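Polyhedrin (Operophtera brumata cypovirus 19, PDB 5A99) builds the crystalline lattice of viral polyhedra, the microcrystalline insect-virus occlusion bodies that probably embed and protect cypovirus particles between hosts. Local coordinates at residues A[10-13]-A[14-18]; A[22-25]-A[26-29]; A[159-163]-A[164-168]. One frame throughout, in Å; residues are numbered along the deposited sequence.

Interaction 1 of 3, residues A[10-13]-A[14-18]; sequences IRNR and YQHDR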
loop_
_atom_site.group_PDB
_atom_site.type_symbol
_atom_site.label_atom_id
_atom_site.label_comp_id
_atom_site.label_asym_id
_atom_site.label_seq_id
_atom_site.Cartn_x
_atom_site.Cartn_y
_atom_site.Cartn_z
ATOM N N ILE A 10 -26.179 42.187 3.690
ATOM C CA ILE A 10 -25.145 41.491 2.933
ATOM C C ILE A 10 -24.420 40.466 3.807
ATOM O O ILE A 10 -24.268 39.304 3.427
ATOM C CB ILE A 10 -24.114 42.482 2.330
ATOM C CG1 ILE A 10 -24.827 43.635 1.599
ATOM C CG2 ILE A 10 -23.159 41.741 1.400
ATOM C CD1 ILE A 10 -25.833 43.186 0.540
ATOM N N ARG A 11 -23.976 40.904 4.979
ATOM C CA ARG A 11 -23.200 40.051 5.861
ATOM C C ARG A 11 -23.963 38.771 6.194
ATOM O O ARG A 11 -23.393 37.684 6.191
ATOM C CB ARG A 11 -22.839 40.815 7.131
ATOM C CG ARG A 11 -21.855 40.110 8.038
ATOM C CD ARG A 11 -21.570 40.967 9.283
ATOM N NE ARG A 11 -22.801 41.356 9.984
ATOM C CZ ARG A 11 -22.994 42.509 10.625
ATOM N NH1 ARG A 11 -22.042 43.432 10.676
ATOM N NH2 ARG A 11 -24.157 42.743 11.215
ATOM N N ASN A 12 -25.256 38.909 6.461
ATOM C CA ASN A 12 -26.099 37.778 6.812
ATOM C C ASN A 12 -26.296 36.834 5.622
ATOM O O ASN A 12 -26.235 35.607 5.776
ATOM C CB ASN A 12 -27.450 38.285 7.317
ATOM C CG ASN A 12 -28.283 37.199 7.961
ATOM O OD1 ASN A 12 -27.802 36.445 8.809
ATOM N ND2 ASN A 12 -29.546 37.109 7.557
ATOM N N ARG A 13 -26.507 37.413 4.436
ATOM C CA ARG A 13 -26.717 36.626 3.221
ATOM C C ARG A 13 -25.466 35.796 2.941
ATOM O O ARG A 13 -25.554 34.610 2.629
ATOM C CB ARG A 13 -27.070 37.528 2.020
ATOM C CG ARG A 13 -28.511 38.047 2.027
ATOM C CD ARG A 13 -28.822 38.935 0.826
ATOM N NE ARG A 13 -28.643 38.224 -0.442
ATOM C CZ ARG A 13 -29.636 37.841 -1.240
ATOM N NH1 ARG A 13 -30.896 38.104 -0.914
ATOM N NH2 ARG A 13 -29.368 37.195 -2.373
ATOM N N TYR A 14 -24.302 36.421 3.074
ATOM C CA TYR A 14 -23.041 35.706 2.894
ATOM C C TYR A 14 -22.894 34.569 3.906
ATOM O O TYR A 14 -22.368 33.508 3.576
ATOM C CB TYR A 14 -21.861 36.668 3.013
ATOM C CG TYR A 14 -21.451 37.338 1.714
ATOM C CD1 TYR A 14 -21.262 36.596 0.554
ATOM C CD2 TYR A 14 -21.225 38.711 1.653
ATOM C CE1 TYR A 14 -20.866 37.206 -0.636
ATOM C CE2 TYR A 14 -20.831 39.325 0.467
ATOM C CZ TYR A 14 -20.658 38.565 -0.673
ATOM O OH TYR A 14 -20.267 39.169 -1.848
ATOM N N GLN A 15 -23.372 34.778 5.131
ATOM C CA GLN A 15 -23.303 33.728 6.158
ATOM C C GLN A 15 -24.131 32.501 5.779
ATOM O O GLN A 15 -23.679 31.358 5.931
ATOM C CB GLN A 15 -23.769 34.259 7.513
ATOM C CG GLN A 15 -23.716 33.214 8.620
ATOM C CD GLN A 15 -22.296 32.754 8.928
ATOM O OE1 GLN A 15 -21.562 33.414 9.660
ATOM N NE2 GLN A 15 -21.906 31.614 8.365
ATOM N N HIS A 16 -25.351 32.733 5.304
ATOM C CA HIS A 16 -26.192 31.648 4.804
ATOM C C HIS A 16 -25.480 30.884 3.691
ATOM O O HIS A 16 -25.470 29.660 3.689
ATOM C CB HIS A 16 -27.513 32.190 4.263
ATOM C CG HIS A 16 -28.624 32.180 5.260
ATOM N ND1 HIS A 16 -28.707 33.091 6.292
ATOM C CD2 HIS A 16 -29.706 31.375 5.379
ATOM C CE1 HIS A 16 -29.792 32.845 7.006
ATOM N NE2 HIS A 16 -30.415 31.809 6.473
ATOM N N ASP A 17 -24.903 31.629 2.748
ATOM C CA ASP A 17 -24.198 31.057 1.602
ATOM C C ASP A 17 -23.018 30.213 2.066
ATOM O O ASP A 17 -22.747 29.145 1.504
ATOM C CB ASP A 17 -23.712 32.164 0.654
ATOM C CG ASP A 17 -24.843 32.778 -0.164
ATOM O OD1 ASP A 17 -26.013 32.399 0.032
ATOM O OD2 ASP A 17 -24.552 33.647 -1.015
ATOM N N ARG A 18 -22.332 30.690 3.104
ATOM C CA ARG A 18 -21.192 29.975 3.672
ATOM C C ARG A 18 -21.627 28.696 4.382
ATOM O O ARG A 18 -20.956 27.662 4.280
ATOM C CB ARG A 18 -20.436 30.867 4.651
ATOM C CG ARG A 18 -19.248 30.174 5.334
ATOM C CD ARG A 18 -18.234 29.671 4.318
ATOM N NE ARG A 18 -17.088 29.023 4.952
ATOM C CZ ARG A 18 -16.060 28.500 4.291
ATOM N NH1 ARG A 18 -16.025 28.534 2.966
ATOM N NH2 ARG A 18 -15.069 27.934 4.959
#

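Interaction 2 of 3, residues A[22-25]-A[26-29]; sequences ILDR and QYSR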
loop_
_atom_site.group_PDB
_atom_site.type_symbol
_atom_site.label_atom_id
_atom_site.label_comp_id
_atom_site.label_asym_id
_atom_site.label_seq_id
_atom_site.Cartn_x
_atom_site.Cartn_y
_atom_site.Cartn_z
ATOM N N ILE A 22 -20.574 24.904 3.157
ATOM C CA ILE A 22 -19.915 23.866 3.947
ATOM C C ILE A 22 -20.779 22.605 4.040
ATOM O O ILE A 22 -20.283 21.488 3.866
ATOM C CB ILE A 22 -19.555 24.383 5.362
ATOM C CG1 ILE A 22 -18.453 25.450 5.278
ATOM C CG2 ILE A 22 -19.107 23.242 6.270
ATOM C CD1 ILE A 22 -17.101 24.958 4.735
ATOM N N LEU A 23 -22.068 22.785 4.308
ATOM C CA LEU A 23 -23.016 21.672 4.342
ATOM C C LEU A 23 -23.046 20.920 3.019
ATOM O O LEU A 23 -23.218 19.700 2.995
ATOM C CB LEU A 23 -24.424 22.186 4.642
ATOM C CG LEU A 23 -24.931 22.069 6.082
ATOM C CD1 LEU A 23 -23.882 22.467 7.094
ATOM C CD2 LEU A 23 -26.160 22.930 6.254
ATOM N N ASP A 24 -22.888 21.653 1.922
ATOM C CA ASP A 24 -22.989 21.050 0.602
ATOM C C ASP A 24 -21.651 20.690 -0.023
ATOM O O ASP A 24 -21.630 20.092 -1.100
ATOM C CB ASP A 24 -23.734 21.962 -0.366
ATOM C CG ASP A 24 -25.212 22.007 -0.106
ATOM O OD1 ASP A 24 -25.708 21.226 0.746
ATOM O OD2 ASP A 24 -25.878 22.839 -0.763
ATOM N N ARG A 25 -20.538 21.045 0.628
ATOM C CA ARG A 25 -19.211 20.770 0.057
ATOM C C ARG A 25 -19.023 19.290 -0.232
ATOM O O ARG A 25 -18.360 18.918 -1.195
ATOM C CB ARG A 25 -18.090 21.220 0.986
ATOM C CG ARG A 25 -16.662 20.932 0.476
ATOM C CD ARG A 25 -15.683 22.015 0.947
ATOM N NE ARG A 25 -16.007 23.330 0.365
ATOM C CZ ARG A 25 -15.326 24.453 0.579
ATOM N NH1 ARG A 25 -14.252 24.457 1.360
ATOM N NH2 ARG A 25 -15.718 25.585 -0.001
ATOM N N GLN A 26 -19.614 18.457 0.619
ATOM C CA GLN A 26 -19.487 17.004 0.499
ATOM C C GLN A 26 -19.901 16.488 -0.871
ATOM O O GLN A 26 -19.481 15.399 -1.272
ATOM C CB GLN A 26 -20.356 16.310 1.549
ATOM C CG GLN A 26 -21.859 16.583 1.380
ATOM C CD GLN A 26 -22.741 15.691 2.253
ATOM O OE1 GLN A 26 -22.252 14.926 3.081
ATOM N NE2 GLN A 26 -24.049 15.791 2.062
ATOM N N TYR A 27 -20.769 17.232 -1.562
ATOM C CA TYR A 27 -21.217 16.842 -2.901
ATOM C C TYR A 27 -20.175 17.142 -3.967
ATOM O O TYR A 27 -20.218 16.578 -5.050
ATOM C CB TYR A 27 -22.517 17.543 -3.275
ATOM C CG TYR A 27 -23.706 17.126 -2.446
ATOM C CD1 TYR A 27 -24.270 15.858 -2.587
ATOM C CD2 TYR A 27 -24.273 17.999 -1.527
ATOM C CE1 TYR A 27 -25.371 15.474 -1.824
ATOM C CE2 TYR A 27 -25.373 17.626 -0.760
ATOM C CZ TYR A 27 -25.916 16.362 -0.912
ATOM O OH TYR A 27 -27.006 15.985 -0.159
ATOM N N SER A 28 -19.250 18.043 -3.672
ATOM C CA SER A 28 -18.160 18.324 -4.602
ATOM C C SER A 28 -17.197 17.153 -4.704
ATOM O O SER A 28 -16.805 16.578 -3.688
ATOM C CB SER A 28 -17.373 19.563 -4.188
ATOM O OG SER A 28 -16.250 19.724 -5.044
ATOM N N ARG A 29 -16.818 16.812 -5.935
ATOM C CA ARG A 29 -15.840 15.753 -6.154
ATOM C C ARG A 29 -14.470 16.153 -5.620
ATOM O O ARG A 29 -13.571 15.330 -5.551
ATOM C CB ARG A 29 -15.745 15.387 -7.639
ATOM C CG ARG A 29 -16.729 14.303 -8.053
ATOM C CD ARG A 29 -18.137 14.847 -8.276
ATOM N NE ARG A 29 -18.953 13.864 -8.995
ATOM C CZ ARG A 29 -19.163 13.864 -10.308
ATOM N NH1 ARG A 29 -18.653 14.815 -11.070
ATOM N NH2 ARG A 29 -19.908 12.916 -10.859
HETATM O O HOH W 1 -20.032 18.624 3.713
#

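Interaction 3 of 3, residues A[159-163]-A[164-168]; sequences IRYFD and REMAW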
loop_
_atom_site.group_PDB
_atom_site.type_symbol
_atom_site.label_atom_id
_atom_site.label_comp_id
_atom_site.label_asym_id
_atom_site.label_seq_id
_atom_site.Cartn_x
_atom_site.Cartn_y
_atom_site.Cartn_z
ATOM N N ILE A 159 -25.628 9.500 11.511
ATOM C CA ILE A 159 -25.388 10.586 12.451
ATOM C C ILE A 159 -25.690 11.893 11.724
ATOM O O ILE A 159 -25.258 12.093 10.582
ATOM C CB ILE A 159 -23.937 10.609 12.953
ATOM C CG1 ILE A 159 -23.565 9.276 13.606
ATOM C CG2 ILE A 159 -23.729 11.768 13.938
ATOM C CD1 ILE A 159 -22.082 9.152 13.925
ATOM N N ARG A 160 -26.441 12.773 12.380
ATOM C CA ARG A 160 -26.964 13.958 11.717
ATOM C C ARG A 160 -26.196 15.220 12.105
ATOM O O ARG A 160 -25.672 15.343 13.220
ATOM C CB ARG A 160 -28.467 14.118 11.998
ATOM C CG ARG A 160 -29.333 12.982 11.436
ATOM C CD ARG A 160 -30.827 13.158 11.737
ATOM N NE ARG A 160 -31.554 13.676 10.579
ATOM C CZ ARG A 160 -32.406 12.974 9.836
ATOM N NH1 ARG A 160 -32.677 11.706 10.122
ATOM N NH2 ARG A 160 -33.003 13.556 8.802
ATOM N N TYR A 161 -26.134 16.146 11.157
ATOM C CA TYR A 161 -25.487 17.433 11.341
ATOM C C TYR A 161 -26.388 18.462 10.685
ATOM O O TYR A 161 -26.663 18.386 9.482
ATOM C CB TYR A 161 -24.108 17.393 10.688
ATOM C CG TYR A 161 -23.301 18.666 10.719
ATOM C CD1 TYR A 161 -22.814 19.181 11.911
ATOM C CD2 TYR A 161 -22.971 19.325 9.543
ATOM C CE1 TYR A 161 -22.046 20.335 11.934
ATOM C CE2 TYR A 161 -22.205 20.481 9.555
ATOM C CZ TYR A 161 -21.743 20.979 10.750
ATOM O OH TYR A 161 -20.977 22.130 10.750
ATOM N N PHE A 162 -26.853 19.413 11.488
ATOM C CA PHE A 162 -27.907 20.327 11.072
ATOM C C PHE A 162 -29.015 19.539 10.372
ATOM O O PHE A 162 -29.468 19.906 9.287
ATOM C CB PHE A 162 -27.358 21.441 10.169
ATOM C CG PHE A 162 -26.440 22.399 10.884
ATOM C CD1 PHE A 162 -26.964 23.393 11.699
ATOM C CD2 PHE A 162 -25.061 22.303 10.744
ATOM C CE1 PHE A 162 -26.138 24.273 12.364
ATOM C CE2 PHE A 162 -24.222 23.178 11.408
ATOM C CZ PHE A 162 -24.758 24.169 12.216
ATOM N N ASP A 163 -29.420 18.441 11.006
ATOM C CA ASP A 163 -30.543 17.619 10.554
ATOM C C ASP A 163 -30.296 16.801 9.288
ATOM O O ASP A 163 -31.204 16.130 8.815
ATOM C CB ASP A 163 -31.783 18.484 10.348
ATOM C CG ASP A 163 -32.162 19.246 11.594
ATOM O OD1 ASP A 163 -32.502 18.589 12.601
ATOM O OD2 ASP A 163 -32.104 20.495 11.566
ATOM N N ARG A 164 -29.084 16.855 8.746
ATOM C CA ARG A 164 -28.731 16.069 7.565
ATOM C C ARG A 164 -27.937 14.829 7.940
ATOM O O ARG A 164 -26.986 14.897 8.714
ATOM C CB ARG A 164 -27.908 16.918 6.593
ATOM C CG ARG A 164 -28.654 18.131 6.060
ATOM C CD ARG A 164 -27.688 19.285 5.816
ATOM N NE ARG A 164 -28.191 20.284 4.865
ATOM C CZ ARG A 164 -28.237 20.109 3.543
ATOM N NH1 ARG A 164 -27.834 18.960 3.008
ATOM N NH2 ARG A 164 -28.691 21.079 2.751
ATOM N N GLU A 165 -28.325 13.693 7.380
ATOM C CA GLU A 165 -27.542 12.480 7.536
ATOM C C GLU A 165 -26.234 12.706 6.792
ATOM O O GLU A 165 -26.226 12.871 5.576
ATOM C CB GLU A 165 -28.298 11.260 6.985
ATOM C CG GLU A 165 -29.549 10.897 7.798
ATOM C CD GLU A 165 -30.307 9.706 7.236
ATOM O OE1 GLU A 165 -30.066 9.354 6.062
ATOM O OE2 GLU A 165 -31.147 9.130 7.970
ATOM N N MET A 166 -25.124 12.743 7.517
ATOM C CA MET A 166 -23.845 12.982 6.871
ATOM C C MET A 166 -22.755 11.979 7.255
ATOM O O MET A 166 -21.652 11.989 6.687
ATOM C CB MET A 166 -23.405 14.425 7.123
ATOM C CG MET A 166 -24.434 15.445 6.606
ATOM S SD MET A 166 -23.796 17.096 6.266
ATOM C CE MET A 166 -22.403 17.114 7.353
ATOM N N ALA A 167 -23.069 11.090 8.189
ATOM C CA ALA A 167 -22.163 10.003 8.524
ATOM C C ALA A 167 -22.965 8.789 8.970
ATOM O O ALA A 167 -24.101 8.919 9.421
ATOM C CB ALA A 167 -21.201 10.436 9.594
ATOM N N TRP A 168 -22.362 7.611 8.838
ATOM C CA TRP A 168 -23.021 6.364 9.169
ATOM C C TRP A 168 -22.110 5.446 9.992
ATOM O O TRP A 168 -20.914 5.267 9.685
ATOM C CB TRP A 168 -23.473 5.674 7.883
ATOM C CG TRP A 168 -24.499 6.455 7.135
ATOM C CD1 TRP A 168 -25.849 6.251 7.149
ATOM C CD2 TRP A 168 -24.275 7.579 6.266
ATOM N NE1 TRP A 168 -26.475 7.168 6.344
ATOM C CE2 TRP A 168 -25.535 7.994 5.790
ATOM C CE3 TRP A 168 -23.138 8.271 5.849
ATOM C CZ2 TRP A 168 -25.689 9.068 4.914
ATOM C CZ3 TRP A 168 -23.291 9.341 4.987
ATOM C CH2 TRP A 168 -24.557 9.729 4.528
HETATM O O HOH W 2 -29.784 21.751 7.087
#

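Interaction 1 of 3, residues A[10-13]-A[14-18]
I10 and Y14, one helical turn apart, run their side chains alongside each other in the same direction. Starting from Y14 CB, the ring can be followed outward along the flank of the preceding turn. CB itself lies near the carbonyl oxygens of I10 and R11, 3.6 Å from I10 O. At the next atom, CG, the neighbour is still I10 O, and CD2 marks the changeover, with I10 O on one hand and the I10 methyl CG2 on the other. Y14 CE2 then meets that methyl alone, at 3.5 Å from I10 CG2, with the ring oblique to it. I10 can offer this branch because CG2 stands anti to the backbone N while CG1 (chi1 -49°) lies beside it. A branched aliphatic residue one turn back gives the aromatic ring an apolar neighbour.

The i to i+4 backbone bonds run alongside. The bond from Y14 N to I10 O is 2.9 Å long and almost straight, at 171°, and the series continues from Q15 N to R11 O, from H16 N to N12 O and from D17 N to R13 O. The edge of the H16 imidazole faces N12 O, with H16 ND1 3.6 Å away. Farther on, R18 pairs with E21 and with E142 of a second subunit, while most residues here also touch crystal neighbours. The arrangement is the regular i, i+4 pattern of an exposed alpha-helix, here near the start of helix 10-25, its many polar side chains consistent with a role in packing against neighbouring molecules of the crystal.

Interaction 2 of 3, residues A[22-25]-A[26-29]
Q26 lays its CG against the carbonyl oxygen of L23, 3.8 Å from L23 O. The gamma carbon gets there because it stands between the backbone N and the carbonyl carbon (chi1 63°), from where the rest of the chain runs out extended. The backbone of Q26 shows how the helical pattern changes: its N is 4.5 Å from I22 O, too far for the usual i to i+4 bond, and a water fills the gap. The water donates to I22 O at 2.9 Å and accepts a weak bond from Q26 N.

At Y27 the bonding is one residue shorter, Y27 N reaching D24 O at 3.0 Å. The ring presents its edge to D24, whose OD1 lies in the ring plane 3.9 Å from Y27 CE2, with carboxylate and ring planes 69° apart. An acid here is probably favourable, since an aromatic C-H edge is slightly positive; the same OD1 has R164 as a long, weak ionic partner. One ring face meanwhile receives CG of Q26, near the rim, so the ring has D24 at its edge and Q26 on one face.

S28 closes a type I turn that starts at R25, with S28 N bonded to R25 O at 2.8 Å. Its OG bonds to D30 N, a nearby backbone N-H that a short hydroxyl side chain can reach.

R29 leads the chain off, packing on N193 and L199. The whole corner carries helix 10-25 into strand 33-40 of the six-stranded sheet. Q26 O hydrogen-bonds to R191, just past strand 184-190 of the three-stranded sheet, L23 leans on F162 at the tip of hairpin 157-173, and R25, paired with E21, also bonds through NH1 to E142 O of a second subunit.

Interaction 3 of 3, residues A[159-163]-A[164-168]
Y161 and M166 meet on the closely packed face of the hairpin, the sulfur of M166 standing at the edge of the tyrosine ring, with SD 5.4 Å from the Y161 centroid, a Met-aromatic contact. With CG anti to the backbone N (chi1 177°), the Y161 ring is also placed beneath F162, whose CD2 sits over the ring centre, 3.5 Å above the plane. M141 of a second subunit packs against both Y161 and M166. Long, pliable methionine suits such a spot, where it can fit round a rigid ring. Farther along, the CB atoms of I159 and A167 pack together; alanine is compact enough to lie buried across from the branched isoleucine.

The backbone is also bonded across. I159 N donates to A167 O, while I159 O takes an almost straight bond from M166 N (3.1 Å, 174°) and a weak one from A167 N (3.4 Å), so two residues face one. At the turn, Y161 N bonds to R164 O at 2.9 Å and R164 N returns to Y161 O. A water at this turn end, not on the R160 and E165 face, joins F162 O to R164 NE, weakly at the latter.

The outer side, with R160, D163 and E165, is looser and more exposed. R160 bends at chi3 and grips D163 O side-on through NE (3.0 Å) and NH2 (3.1 Å), the oxygen lying in the guanidinium plane. Its partner E165 contributes less: CG lies over one guanidinium face, and OE2 is 3.7 Å from R160 NH1 in a long ion pair, well out of that plane.

Together this is a beta hairpin with a two-residue type I' turn, F162 and D163 both having positive phi, and a classic beta bulge where M166 and A167 oppose I159.

How the interactions relate
Interactions 1 and 2 lie in series on helix 10-25, their centres about 17 Å apart, and meet where R18 NH1 comes 4.2 Å from R25 NH2. These like charges gather round one acid, E21, which pairs with both arginines, and E142 of a second subunit also engages both. Interaction 3 lies about 13 Å from interaction 2, centre to centre. There L23 packs against the hairpin, its CD1 3.6 Å from Y161 CE2, and D24 OD1 makes a long, weak ion pair with R164 NH2 at 3.6 Å. Interactions 1 and 3 do not touch, their nearest atoms being about 9 Å apart. The second subunit reaches all three, through R18 in interaction 1, and packs on both helix end and hairpin.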